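Local coordinates for protein TRAP-type transporter, periplasmic component (Cupriavidus necator, PDB 4P8B) that binds (S)-2-acetolactate and, as the periplasmic solute-binding component of a TRAP-type transport system, probably delivers it to the membrane permease, at residues 322-327 / 331-336; 108-111 / 115-118; 225-230 / 292-297. One frame throughout, in Å; residues are numbered along the deposited sequence.

Contact 1: residues 322-327 / 331-336; sequences KWKKQI and LVTKAE
Two consecutive helices near the C-terminus, 317-327 and 329-340, are joined by a short turn, and the side chains of K324 and I327 meet those of L331, V332, T333 and E336 across it. The short segments run at 115° to one another with their axes 9.5 Å apart, and K324 and V332 bring the backbones nearest. K324 spans the gap. Its CG is anti to the backbone N (chi1 171°) and the chain stays extended beyond, which carries the methylenes across V332, with CD 3.7 Å from V332 CG1, before the ammonium arrives at the E336 carboxylate. There NZ donates to OE2 at 2.9 Å, on the syn side and 19° out of the carboxylate plane, in a salt bridge; a weak second bond runs from K324 NZ to E336 OE1 at 3.0 Å. A water accepts from K324 NZ and donates to T333 OG1, whose stronger tie is to T329 O. Beside the polar group, I327 CG2 packs against V332 CG2 at 3.7 Å, the two side chains meeting at about a right angle, while L331 CD2 lies farther off. E336 OE2 is also hydrogen-bonded to Y320 OH, a second tie that probably limits how the carboxylate turns. The I327 and V332 methyls thus pack together next to the salt bridge, and the lysine ammonium is shared among both carboxylate oxygens and a water, its charge probably well balanced despite partial exposure.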
ATOM      1  N   LYS A 322       0.582 -15.878  14.206  1.00 16.11           N
ATOM      2  CA  LYS A 322      -0.865 -15.848  14.346  1.00 17.25           C
ATOM      3  C   LYS A 322      -1.532 -15.547  13.004  1.00 16.30           C
ATOM      4  O   LYS A 322      -2.456 -16.253  12.577  1.00 16.99           O
ATOM      5  CB  LYS A 322      -1.271 -14.805  15.395  1.00 19.68           C
ATOM      6  CG  LYS A 322      -2.771 -14.541  15.447  1.00 19.97           C
ATOM      7  CD  LYS A 322      -3.119 -13.543  16.551  1.00 22.26           C
ATOM      8  CE  LYS A 322      -4.625 -13.304  16.594  1.00 26.31           C
ATOM      9  NZ  LYS A 322      -5.034 -12.281  17.588  1.00 33.35           N
ATOM     10  N   TRP A 323      -1.067 -14.497  12.329  1.00 14.46           N
ATOM     11  CA  TRP A 323      -1.700 -14.084  11.088  1.00 14.16           C
ATOM     12  C   TRP A 323      -1.361 -14.996   9.904  1.00 15.40           C
ATOM     13  O   TRP A 323      -2.144 -15.120   8.960  1.00 14.63           O
ATOM     14  CB  TRP A 323      -1.414 -12.589  10.809  1.00 13.65           C
ATOM     15  CG  TRP A 323      -2.248 -11.762  11.711  1.00 13.61           C
ATOM     16  CD1 TRP A 323      -1.992 -11.456  13.022  1.00 13.95           C
ATOM     17  CD2 TRP A 323      -3.499 -11.167  11.398  1.00 13.96           C
ATOM     18  NE1 TRP A 323      -3.016 -10.710  13.539  1.00 14.64           N
ATOM     19  CE2 TRP A 323      -3.960 -10.522  12.564  1.00 14.71           C
ATOM     20  CE3 TRP A 323      -4.292 -11.131  10.248  1.00 13.99           C
ATOM     21  CZ2 TRP A 323      -5.156  -9.823  12.599  1.00 16.33           C
ATOM     22  CZ3 TRP A 323      -5.476 -10.445  10.287  1.00 15.75           C
ATOM     23  CH2 TRP A 323      -5.911  -9.819  11.456  1.00 16.21           C
ATOM     24  N   LYS A 324      -0.212 -15.663   9.978  1.00 13.77           N
ATOM     25  CA  LYS A 324       0.137 -16.683   8.987  1.00 14.60           C
ATOM     26  C   LYS A 324      -0.942 -17.755   8.924  1.00 16.51           C
ATOM     27  O   LYS A 324      -1.352 -18.167   7.847  1.00 15.62           O
ATOM     28  CB  LYS A 324       1.493 -17.318   9.336  1.00 13.75           C
ATOM     29  CG  LYS A 324       1.880 -18.557   8.502  1.00 15.48           C
ATOM     30  CD  LYS A 324       3.375 -18.849   8.638  1.00 15.96           C
ATOM     31  CE  LYS A 324       3.813 -20.090   7.840  1.00 16.89           C
ATOM     32  NZ  LYS A 324       5.284 -20.286   7.936  1.00 21.64           N
ATOM     33  N   LYS A 325      -1.435 -18.175  10.079  1.00 15.68           N
ATOM     34  CA  LYS A 325      -2.527 -19.137  10.124  1.00 18.05           C
ATOM     35  C   LYS A 325      -3.843 -18.555   9.600  1.00 18.29           C
ATOM     36  O   LYS A 325      -4.620 -19.247   8.942  1.00 22.54           O
ATOM     37  CB  LYS A 325      -2.732 -19.635  11.549  1.00 18.92           C
ATOM     38  CG  LYS A 325      -1.558 -20.443  12.066  1.00 30.07           C
ATOM     39  CD  LYS A 325      -1.835 -21.001  13.444  1.00 33.68           C
ATOM     40  CE  LYS A 325      -0.766 -22.012  13.852  1.00 40.04           C
ATOM     41  NZ  LYS A 325       0.556 -21.365  14.117  1.00 41.52           N
ATOM     42  N   GLN A 326      -4.095 -17.285   9.898  1.00 20.71           N
ATOM     43  CA  GLN A 326      -5.328 -16.636   9.463  1.00 21.87           C
ATOM     44  C   GLN A 326      -5.395 -16.441   7.954  1.00 24.46           C
ATOM     45  O   GLN A 326      -6.445 -16.620   7.336  1.00 25.76           O
ATOM     46  CB  GLN A 326      -5.477 -15.285  10.143  1.00 29.28           C
ATOM     47  CG  GLN A 326      -5.738 -15.378  11.627  1.00 35.99           C
ATOM     48  CD  GLN A 326      -6.257 -14.073  12.184  1.00 38.54           C
ATOM     49  OE1 GLN A 326      -6.834 -13.262  11.453  1.00 46.46           O
ATOM     50  NE2 GLN A 326      -6.053 -13.855  13.479  1.00 41.36           N
ATOM     51  N   ILE A 327      -4.267 -16.048   7.372  1.00 18.58           N
ATOM     52  CA  ILE A 327      -4.174 -15.783   5.945  1.00 19.34           C
ATOM     53  C   ILE A 327      -4.335 -17.045   5.136  1.00 21.20           C
ATOM     54  O   ILE A 327      -4.975 -17.061   4.082  1.00 22.68           O
ATOM     55  CB  ILE A 327      -2.801 -15.170   5.620  1.00 18.14           C
ATOM     56  CG1 ILE A 327      -2.745 -13.729   6.098  1.00 17.27           C
ATOM     57  CG2 ILE A 327      -2.506 -15.237   4.138  1.00 17.00           C
ATOM     58  CD1 ILE A 327      -1.344 -13.268   6.340  1.00 13.47           C
ATOM     59  N   LEU A 331      -0.177 -20.432   1.819  1.00 14.76           N
ATOM     60  CA  LEU A 331       0.128 -19.302   0.952  1.00 13.54           C
ATOM     61  C   LEU A 331       1.310 -18.534   1.517  1.00 11.75           C
ATOM     62  O   LEU A 331       2.191 -18.126   0.776  1.00 11.26           O
ATOM     63  CB  LEU A 331      -1.087 -18.381   0.808  1.00 14.32           C
ATOM     64  CG  LEU A 331      -0.924 -17.148  -0.087  1.00 14.01           C
ATOM     65  CD1 LEU A 331      -0.648 -17.575  -1.517  1.00 19.26           C
ATOM     66  CD2 LEU A 331      -2.160 -16.258  -0.004  1.00 16.45           C
ATOM     67  N   VAL A 332       1.339 -18.378   2.828  1.00 12.78           N
ATOM     68  CA  VAL A 332       2.449 -17.668   3.461  1.00 11.35           C
ATOM     69  C   VAL A 332       3.735 -18.458   3.300  1.00 12.55           C
ATOM     70  O   VAL A 332       4.804 -17.896   3.039  1.00 12.67           O
ATOM     71  CB  VAL A 332       2.132 -17.382   4.933  1.00 12.88           C
ATOM     72  CG1 VAL A 332       3.349 -16.736   5.611  1.00 11.75           C
ATOM     73  CG2 VAL A 332       0.919 -16.454   5.040  1.00 14.10           C
ATOM     74  N   THR A 333       3.628 -19.776   3.393  1.00 12.46           N
ATOM     75  CA  THR A 333       4.791 -20.604   3.228  1.00 12.96           C
ATOM     76  C   THR A 333       5.337 -20.501   1.797  1.00 13.23           C
ATOM     77  O   THR A 333       6.549 -20.424   1.584  1.00 14.76           O
ATOM     78  CB  THR A 333       4.445 -22.029   3.576  1.00 16.00           C
ATOM     79  OG1 THR A 333       4.116 -22.114   4.970  1.00 18.89           O
ATOM     80  CG2 THR A 333       5.605 -22.941   3.281  1.00 17.04           C
ATOM     81  N   LYS A 334       4.443 -20.463   0.808  1.00 12.57           N
ATOM     82  CA  LYS A 334       4.873 -20.232  -0.572  1.00 14.69           C
ATOM     83  C   LYS A 334       5.603 -18.890  -0.710  1.00 12.19           C
ATOM     84  O   LYS A 334       6.597 -18.791  -1.436  1.00 12.74           O
ATOM     85  CB  LYS A 334       3.674 -20.289  -1.527  1.00 13.66           C
ATOM     86  CG  LYS A 334       3.178 -21.698  -1.757  1.00 17.92           C
ATOM     87  CD  LYS A 334       1.849 -21.718  -2.474  1.00 17.62           C
ATOM     88  CE  LYS A 334       1.350 -23.153  -2.656  1.00 21.67           C
ATOM     89  NZ  LYS A 334       0.051 -23.186  -3.403  1.00 29.88           N
ATOM     90  N   ALA A 335       5.124 -17.862  -0.009  1.00 12.20           N
ATOM     91  CA  ALA A 335       5.765 -16.548  -0.040  1.00 11.26           C
ATOM     92  C   ALA A 335       7.162 -16.629   0.568  1.00 10.71           C
ATOM     93  O   ALA A 335       8.131 -16.101  -0.002  1.00 11.32           O
ATOM     94  CB  ALA A 335       4.917 -15.539   0.692  1.00 10.38           C
ATOM     95  N   GLU A 336       7.269 -17.285   1.718  1.00 11.32           N
ATOM     96  CA  GLU A 336       8.565 -17.453   2.385  1.00 11.84           C
ATOM     97  C   GLU A 336       9.561 -18.109   1.453  1.00 12.27           C
ATOM     98  O   GLU A 336      10.721 -17.717   1.374  1.00 13.61           O
ATOM     99  CB  GLU A 336       8.405 -18.255   3.677  1.00 12.15           C
ATOM    100  CG  GLU A 336       7.612 -17.531   4.757  1.00 12.01           C
ATOM    101  CD  GLU A 336       7.144 -18.428   5.887  1.00 14.88           C
ATOM    102  OE1 GLU A 336       7.306 -19.667   5.791  1.00 16.02           O
ATOM    103  OE2 GLU A 336       6.613 -17.905   6.889  1.00 14.56           O
TER
HETATM  104  O   HOH W   1       5.864 -23.020   6.916  1.00 30.38           O

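Contact 2: residues 108-111 / 115-118; sequences LNLF and FLMP
L110 and F111, in a 3-10 segment, face L116 and M117 across a bend of the loop between helices 98-101 and 120-127, and no hydrogen bond joins the two sides. Methyl packing comes first. L110 CD2 and L116 CD2 meet at 3.8 Å, the two side chains slanting across each other; this holds for one of two conformers of L110 and is therefore less certain. With CG of L116 opposite its backbone N (chi1 177°), the branch reaches back to the 3-10 segment, where CD2 also lies 3.4 Å from the carbonyl oxygen L110 O. The second kind of contact involves the selenomethionine M117. Its chain is bent at the last torsion, chi3 -70°, which brings the terminal methyl CE to 3.7 Å from F111 O. The selenium itself stands at the edge of the F111 ring, near the ring plane, with SE 4.3 Å from F111 CD1. The F111 side chain is about 8 Å from that of the acetolactate-binding R155. All four touching residues are buried. Around them, L126 of helix 120-127 packs on L110, F111 and M117, and I339 of helix 329-340 touches both L116 and M117, while L331 of that same helix meets L110 and Y320 of helix 317-327 reaches L116, so the loop packs against helices 120-127, 317-327 and 329-340.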
ATOM      1  N   LEU A 108      -4.907 -10.629   1.573  1.00 12.21           N
ATOM      2  CA  LEU A 108      -4.124  -9.440   1.333  1.00 12.73           C
ATOM      3  C   LEU A 108      -3.314  -9.016   2.569  1.00  9.68           C
ATOM      4  O   LEU A 108      -2.385  -8.232   2.442  1.00 10.86           O
ATOM      5  CB  LEU A 108      -5.002  -8.288   0.825  1.00 11.61           C
ATOM      6  CG  LEU A 108      -5.679  -8.535  -0.518  1.00 14.31           C
ATOM      7  CD1 LEU A 108      -6.538  -7.345  -0.861  1.00 13.48           C
ATOM      8  CD2 LEU A 108      -4.652  -8.769  -1.614  1.00 15.66           C
ATOM      9  N   ASN A 109      -3.647  -9.581   3.737  1.00 11.94           N
ATOM     10  CA  ASN A 109      -2.818  -9.376   4.921  1.00 10.67           C
ATOM     11  C   ASN A 109      -1.391  -9.943   4.757  1.00 10.40           C
ATOM     12  O   ASN A 109      -0.509  -9.597   5.518  1.00 10.59           O
ATOM     13  CB  ASN A 109      -3.454  -9.996   6.159  1.00 11.65           C
ATOM     14  CG  ASN A 109      -4.644  -9.225   6.672  1.00 15.64           C
ATOM     15  OD1 ASN A 109      -4.512  -8.100   7.134  1.00 13.70           O
ATOM     16  ND2 ASN A 109      -5.811  -9.849   6.627  1.00 19.53           N
ATOM     17  N   LEU A 110      -1.174 -10.802   3.770  0.53  9.90           N
ATOM     18  CA  LEU A 110       0.139 -11.376   3.544  0.53  9.33           C
ATOM     19  C   LEU A 110       1.210 -10.295   3.436  0.53  8.61           C
ATOM     20  O   LEU A 110       2.299 -10.423   4.006  0.53  9.77           O
ATOM     21  CB  LEU A 110       0.111 -12.237   2.288  0.53  9.92           C
ATOM     22  CG  LEU A 110       1.342 -13.086   2.003  0.53 10.49           C
ATOM     23  CD1 LEU A 110       0.951 -14.396   1.337  0.53  9.71           C
ATOM     24  CD2 LEU A 110       2.318 -12.333   1.115  0.53  8.29           C
ATOM     25  N   PHE A 111       0.899  -9.201   2.742  1.00  8.02           N
ATOM     26  CA  PHE A 111       1.864  -8.144   2.555  1.00  8.98           C
ATOM     27  C   PHE A 111       2.092  -7.297   3.812  1.00  7.62           C
ATOM     28  O   PHE A 111       3.058  -6.508   3.885  1.00  8.68           O
ATOM     29  CB  PHE A 111       1.462  -7.237   1.370  1.00  8.80           C
ATOM     30  CG  PHE A 111       1.363  -7.974   0.066  1.00  9.23           C
ATOM     31  CD1 PHE A 111       2.522  -8.393  -0.593  1.00  9.34           C
ATOM     32  CD2 PHE A 111       0.138  -8.277  -0.497  1.00  9.57           C
ATOM     33  CE1 PHE A 111       2.443  -9.076  -1.780  1.00  9.97           C
ATOM     34  CE2 PHE A 111       0.071  -8.978  -1.692  1.00 11.21           C
ATOM     35  CZ  PHE A 111       1.216  -9.365  -2.326  1.00 11.35           C
ATOM     36  N   PHE A 115       7.987  -8.030   8.795  1.00  8.77           N
ATOM     37  CA  PHE A 115       9.321  -8.511   8.451  1.00 10.25           C
ATOM     38  C   PHE A 115       9.327  -9.750   7.577  1.00 13.39           C
ATOM     39  O   PHE A 115      10.249 -10.553   7.609  1.00 14.62           O
ATOM     40  CB  PHE A 115      10.200  -8.614   9.714  1.00 11.24           C
ATOM     41  CG  PHE A 115      10.292  -7.300  10.439  1.00  8.63           C
ATOM     42  CD1 PHE A 115      11.110  -6.288   9.941  1.00 11.50           C
ATOM     43  CD2 PHE A 115       9.494  -7.026  11.521  1.00 11.51           C
ATOM     44  CE1 PHE A 115      11.159  -5.067  10.543  1.00 11.10           C
ATOM     45  CE2 PHE A 115       9.548  -5.797  12.127  1.00 12.22           C
ATOM     46  CZ  PHE A 115      10.360  -4.822  11.622  1.00 10.07           C
ATOM     47  N   LEU A 116       8.301  -9.877   6.741  1.00  9.50           N
ATOM     48  CA  LEU A 116       8.277 -10.901   5.694  1.00 10.49           C
ATOM     49  C   LEU A 116       9.273 -10.639   4.564  1.00  9.31           C
ATOM     50  O   LEU A 116       9.921 -11.552   4.096  1.00 10.63           O
ATOM     51  CB  LEU A 116       6.879 -11.002   5.082  1.00  8.76           C
ATOM     52  CG  LEU A 116       6.716 -11.986   3.922  1.00 10.85           C
ATOM     53  CD1 LEU A 116       6.859 -13.428   4.357  1.00 12.34           C
ATOM     54  CD2 LEU A 116       5.361 -11.783   3.255  1.00 10.63           C
HETATM   55  N   MSE A 117       9.371  -9.391   4.112  1.00  9.01           N
HETATM   56  CA  MSE A 117      10.078  -9.067   2.876  1.00  8.84           C
HETATM   57  C   MSE A 117      11.312  -8.201   3.126  1.00  9.95           C
HETATM   58  O   MSE A 117      11.182  -7.039   3.508  1.00 10.82           O
HETATM   59  CB  MSE A 117       9.143  -8.300   1.946  1.00 10.24           C
HETATM   60  CG  MSE A 117       7.919  -9.083   1.522  1.00 10.59           C
HETATM   61 SE   MSE A 117       6.692  -8.099   0.419  0.85 10.20          SE
HETATM   62  CE  MSE A 117       6.015  -6.856   1.749  1.00 10.85           C
ATOM     63  N   PRO A 118      12.508  -8.731   2.873  1.00  9.38           N
ATOM     64  CA  PRO A 118      13.713  -7.933   3.177  1.00 13.15           C
ATOM     65  C   PRO A 118      13.999  -6.782   2.218  1.00 15.55           C
ATOM     66  O   PRO A 118      14.700  -5.841   2.596  1.00 17.90           O
ATOM     67  CB  PRO A 118      14.856  -8.945   3.071  1.00 13.46           C
ATOM     68  CG  PRO A 118      14.234 -10.262   3.286  1.00 17.98           C
ATOM     69  CD  PRO A 118      12.821 -10.163   2.729  1.00 11.48           C
TER

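Contact 3: residues 225-230 / 292-297; sequences KLYTVG and KDMEAH
Y227 lays its ring against the imidazole of H297, joining the turn that follows helix 218-223 to segment 292-297, on helix 289-295. The first segment starts at K225, where the chain leaves the preceding helix with positive phi in a Schellman motif. Its carbonyl oxygen then gathers two bonds from T228: the backbone N donates to it, and the hydroxyl T228 OG1 donates at 2.7 Å to K225 O, from a direction tilted 16° out of the carbonyl plane. This grip closes the short 3-10 turn 226-228, within which L226 turns to F221 and M206 and Y227 projects toward the other segment. The tyrosine takes the least common of the first torsions, CG lying between the backbone N and the carbonyl carbon (chi1 45°), and its ring is placed between two neighbours: K225 C lies over one face, toward the rim, and H297 covers the opposite face. There the rings form an offset stack, with centroids 4.4 Å apart and planes at 14°. H297 CB sits almost on the ring normal, 3.8 Å from the Y227 centroid, a CH-pi contact, and at the far end Y227 OH lies over the centre of the imidazole, 3.4 Å from H297 CE1. M294, a selenomethionine, adds a Met-aromatic contact: its SE approaches Y227 CE2 at 3.9 Å, obliquely to the ring, its chain bent at chi2 and chi3. The M294 side chain also touches Q218 and F221 of helix 218-223. After T228, V229 packs on M206 and A207. With no hydrogen bond across the interface, the join rests on dispersion and ring stacking, and the hydroxyl over the imidazole makes contact through its oxygen without serving as a bonded partner of H297 here.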
ATOM      1  N   LYS A 225       4.523  15.921   2.352  1.00 11.93           N
ATOM      2  CA  LYS A 225       5.357  16.824   3.155  1.00 11.95           C
ATOM      3  C   LYS A 225       5.140  16.596   4.639  1.00 12.52           C
ATOM      4  O   LYS A 225       4.916  17.546   5.397  1.00 12.40           O
ATOM      5  CB  LYS A 225       5.080  18.275   2.779  1.00 16.04           C
ATOM      6  CG  LYS A 225       5.359  18.574   1.337  1.00 15.88           C
ATOM      7  CD  LYS A 225       5.326  20.055   1.056  1.00 22.31           C
ATOM      8  CE  LYS A 225       5.850  20.349  -0.339  1.00 28.03           C
ATOM      9  NZ  LYS A 225       4.950  19.820  -1.398  1.00 39.77           N
ATOM     10  N   LEU A 226       5.286  15.342   5.087  1.00 11.30           N
ATOM     11  CA  LEU A 226       4.832  15.018   6.446  1.00 10.31           C
ATOM     12  C   LEU A 226       5.710  15.649   7.514  1.00 10.39           C
ATOM     13  O   LEU A 226       5.279  15.802   8.646  1.00 11.18           O
ATOM     14  CB  LEU A 226       4.709  13.509   6.651  1.00 10.87           C
ATOM     15  CG  LEU A 226       3.569  12.876   5.853  1.00 10.09           C
ATOM     16  CD1 LEU A 226       3.472  11.392   6.247  1.00 10.35           C
ATOM     17  CD2 LEU A 226       2.253  13.546   6.089  1.00 11.75           C
ATOM     18  N   TYR A 227       6.913  16.070   7.135  1.00 12.43           N
ATOM     19  CA  TYR A 227       7.760  16.826   8.051  1.00 13.02           C
ATOM     20  C   TYR A 227       7.113  18.140   8.467  1.00 13.42           C
ATOM     21  O   TYR A 227       7.487  18.707   9.480  1.00 15.70           O
ATOM     22  CB  TYR A 227       9.153  17.096   7.453  1.00 16.61           C
ATOM     23  CG  TYR A 227       9.116  17.558   6.025  1.00 15.96           C
ATOM     24  CD1 TYR A 227       8.991  18.906   5.693  1.00 15.73           C
ATOM     25  CD2 TYR A 227       9.177  16.634   4.993  1.00 19.46           C
ATOM     26  CE1 TYR A 227       8.935  19.300   4.359  1.00 17.04           C
ATOM     27  CE2 TYR A 227       9.130  17.018   3.682  1.00 18.67           C
ATOM     28  CZ  TYR A 227       9.008  18.339   3.357  1.00 16.17           C
ATOM     29  OH  TYR A 227       8.966  18.708   2.032  1.00 19.27           O
ATOM     30  N   THR A 228       6.155  18.648   7.697  1.00 12.60           N
ATOM     31  CA  THR A 228       5.446  19.873   8.053  1.00 13.80           C
ATOM     32  C   THR A 228       4.339  19.645   9.076  1.00 13.66           C
ATOM     33  O   THR A 228       3.782  20.611   9.609  1.00 15.06           O
ATOM     34  CB  THR A 228       4.862  20.615   6.835  1.00 14.45           C
ATOM     35  OG1 THR A 228       3.761  19.879   6.281  1.00 15.46           O
ATOM     36  CG2 THR A 228       5.944  20.847   5.783  1.00 16.32           C
ATOM     37  N   VAL A 229       4.034  18.384   9.357  1.00 12.96           N
ATOM     38  CA  VAL A 229       3.075  18.025  10.404  1.00 12.72           C
ATOM     39  C   VAL A 229       3.751  17.118  11.437  1.00 13.49           C
ATOM     40  O   VAL A 229       3.225  16.075  11.837  1.00 13.47           O
ATOM     41  CB  VAL A 229       1.768  17.426   9.840  1.00 12.83           C
ATOM     42  CG1 VAL A 229       0.938  18.533   9.158  1.00 15.53           C
ATOM     43  CG2 VAL A 229       2.036  16.291   8.882  1.00 13.17           C
ATOM     44  N   GLY A 230       4.938  17.555  11.842  1.00 13.79           N
ATOM     45  CA  GLY A 230       5.634  17.007  12.989  1.00 12.97           C
ATOM     46  C   GLY A 230       6.482  15.789  12.766  1.00 12.43           C
ATOM     47  O   GLY A 230       7.110  15.333  13.715  1.00 13.73           O
ATOM     48  N   LYS A 292      17.734  10.964   1.881  1.00 15.06           N
ATOM     49  CA  LYS A 292      18.650  12.079   2.090  1.00 16.29           C
ATOM     50  C   LYS A 292      17.970  13.388   1.727  1.00 17.81           C
ATOM     51  O   LYS A 292      18.224  14.421   2.351  1.00 18.70           O
ATOM     52  CB  LYS A 292      19.918  11.873   1.270  1.00 21.80           C
ATOM     53  CG  LYS A 292      20.752  10.705   1.766  1.00 33.18           C
ATOM     54  CD  LYS A 292      21.976  10.473   0.892  1.00 40.79           C
ATOM     55  CE  LYS A 292      22.768   9.257   1.360  1.00 40.38           C
ATOM     56  NZ  LYS A 292      23.916   8.945   0.454  1.00 47.35           N
ATOM     57  N   ASP A 293      17.109  13.362   0.718  1.00 18.82           N
ATOM     58  CA  ASP A 293      16.337  14.544   0.359  1.00 19.89           C
ATOM     59  C   ASP A 293      15.476  15.020   1.530  1.00 16.15           C
ATOM     60  O   ASP A 293      15.267  16.220   1.708  1.00 19.75           O
ATOM     61  CB  ASP A 293      15.465  14.263  -0.869  1.00 19.54           C
ATOM     62  CG  ASP A 293      16.287  14.049  -2.124  1.00 31.02           C
ATOM     63  OD1 ASP A 293      17.434  14.545  -2.170  1.00 35.26           O
ATOM     64  OD2 ASP A 293      15.779  13.384  -3.057  1.00 40.25           O
HETATM   65  N   MSE A 294      14.973  14.087   2.324  1.00 14.65           N
HETATM   66  CA  MSE A 294      14.133  14.410   3.476  1.00 13.56           C
HETATM   67  C   MSE A 294      14.990  14.926   4.624  1.00 13.45           C
HETATM   68  O   MSE A 294      14.601  15.864   5.316  1.00 14.56           O
HETATM   69  CB  MSE A 294      13.369  13.173   3.916  1.00 12.20           C
HETATM   70  CG  MSE A 294      12.417  12.653   2.882  1.00 12.67           C
HETATM   71 SE   MSE A 294      11.080  13.920   2.305  0.85 13.04          SE
HETATM   72  CE  MSE A 294      11.947  14.524   0.682  1.00 17.15           C
ATOM     73  N   GLU A 295      16.181  14.358   4.810  1.00 14.50           N
ATOM     74  CA  GLU A 295      17.110  14.912   5.801  1.00 14.83           C
ATOM     75  C   GLU A 295      17.284  16.425   5.602  1.00 15.97           C
ATOM     76  O   GLU A 295      17.327  17.209   6.565  1.00 16.48           O
ATOM     77  CB  GLU A 295      18.477  14.225   5.730  1.00 16.25           C
ATOM     78  CG  GLU A 295      18.460  12.780   6.186  1.00 15.96           C
ATOM     79  CD  GLU A 295      19.746  12.048   5.846  1.00 19.66           C
ATOM     80  OE1 GLU A 295      20.595  12.602   5.100  1.00 26.94           O
ATOM     81  OE2 GLU A 295      19.892  10.904   6.320  1.00 23.94           O
ATOM     82  N   ALA A 296      17.377  16.851   4.346  1.00 17.78           N
ATOM     83  CA  ALA A 296      17.563  18.252   4.009  1.00 19.42           C
ATOM     84  C   ALA A 296      16.403  19.136   4.482  1.00 17.59           C
ATOM     85  O   ALA A 296      16.592  20.340   4.671  1.00 18.73           O
ATOM     86  CB  ALA A 296      17.779  18.410   2.495  1.00 23.39           C
ATOM     87  N   HIS A 297      15.237  18.545   4.704  1.00 16.13           N
ATOM     88  CA  HIS A 297      14.067  19.250   5.223  1.00 15.80           C
ATOM     89  C   HIS A 297      13.988  19.200   6.747  1.00 19.53           C
ATOM     90  O   HIS A 297      12.978  19.576   7.346  1.00 17.63           O
ATOM     91  CB  HIS A 297      12.785  18.630   4.630  1.00 16.63           C
ATOM     92  CG  HIS A 297      12.544  19.000   3.201  1.00 17.92           C
ATOM     93  ND1 HIS A 297      12.097  20.247   2.828  1.00 20.02           N
ATOM     94  CD2 HIS A 297      12.675  18.287   2.057  1.00 26.23           C
ATOM     95  CE1 HIS A 297      11.963  20.288   1.513  1.00 24.52           C
ATOM     96  NE2 HIS A 297      12.318  19.116   1.020  1.00 22.66           N
TER

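Overall arrangement
The three contacts show how chemistry follows position in a solute-binding fold. Contact 2 is fully buried and wholly apolar in its side-chain packing, whereas contacts 1 and 3 are only partly buried and include polar or aromatic groups that are at least partly exposed. Contacts 1 and 2 lie 9 Å apart between centres and hold overlapping elements: I327 and L331 pack on L110, and W323 on N109, so contacts 1 and 2 pack directly on each other. Contact 3 lies beyond the chain's centre from contact 1, about 24 Å away at the nearest atoms, and relies on stacking where contact 1 combines a salt bridge with methyl packing.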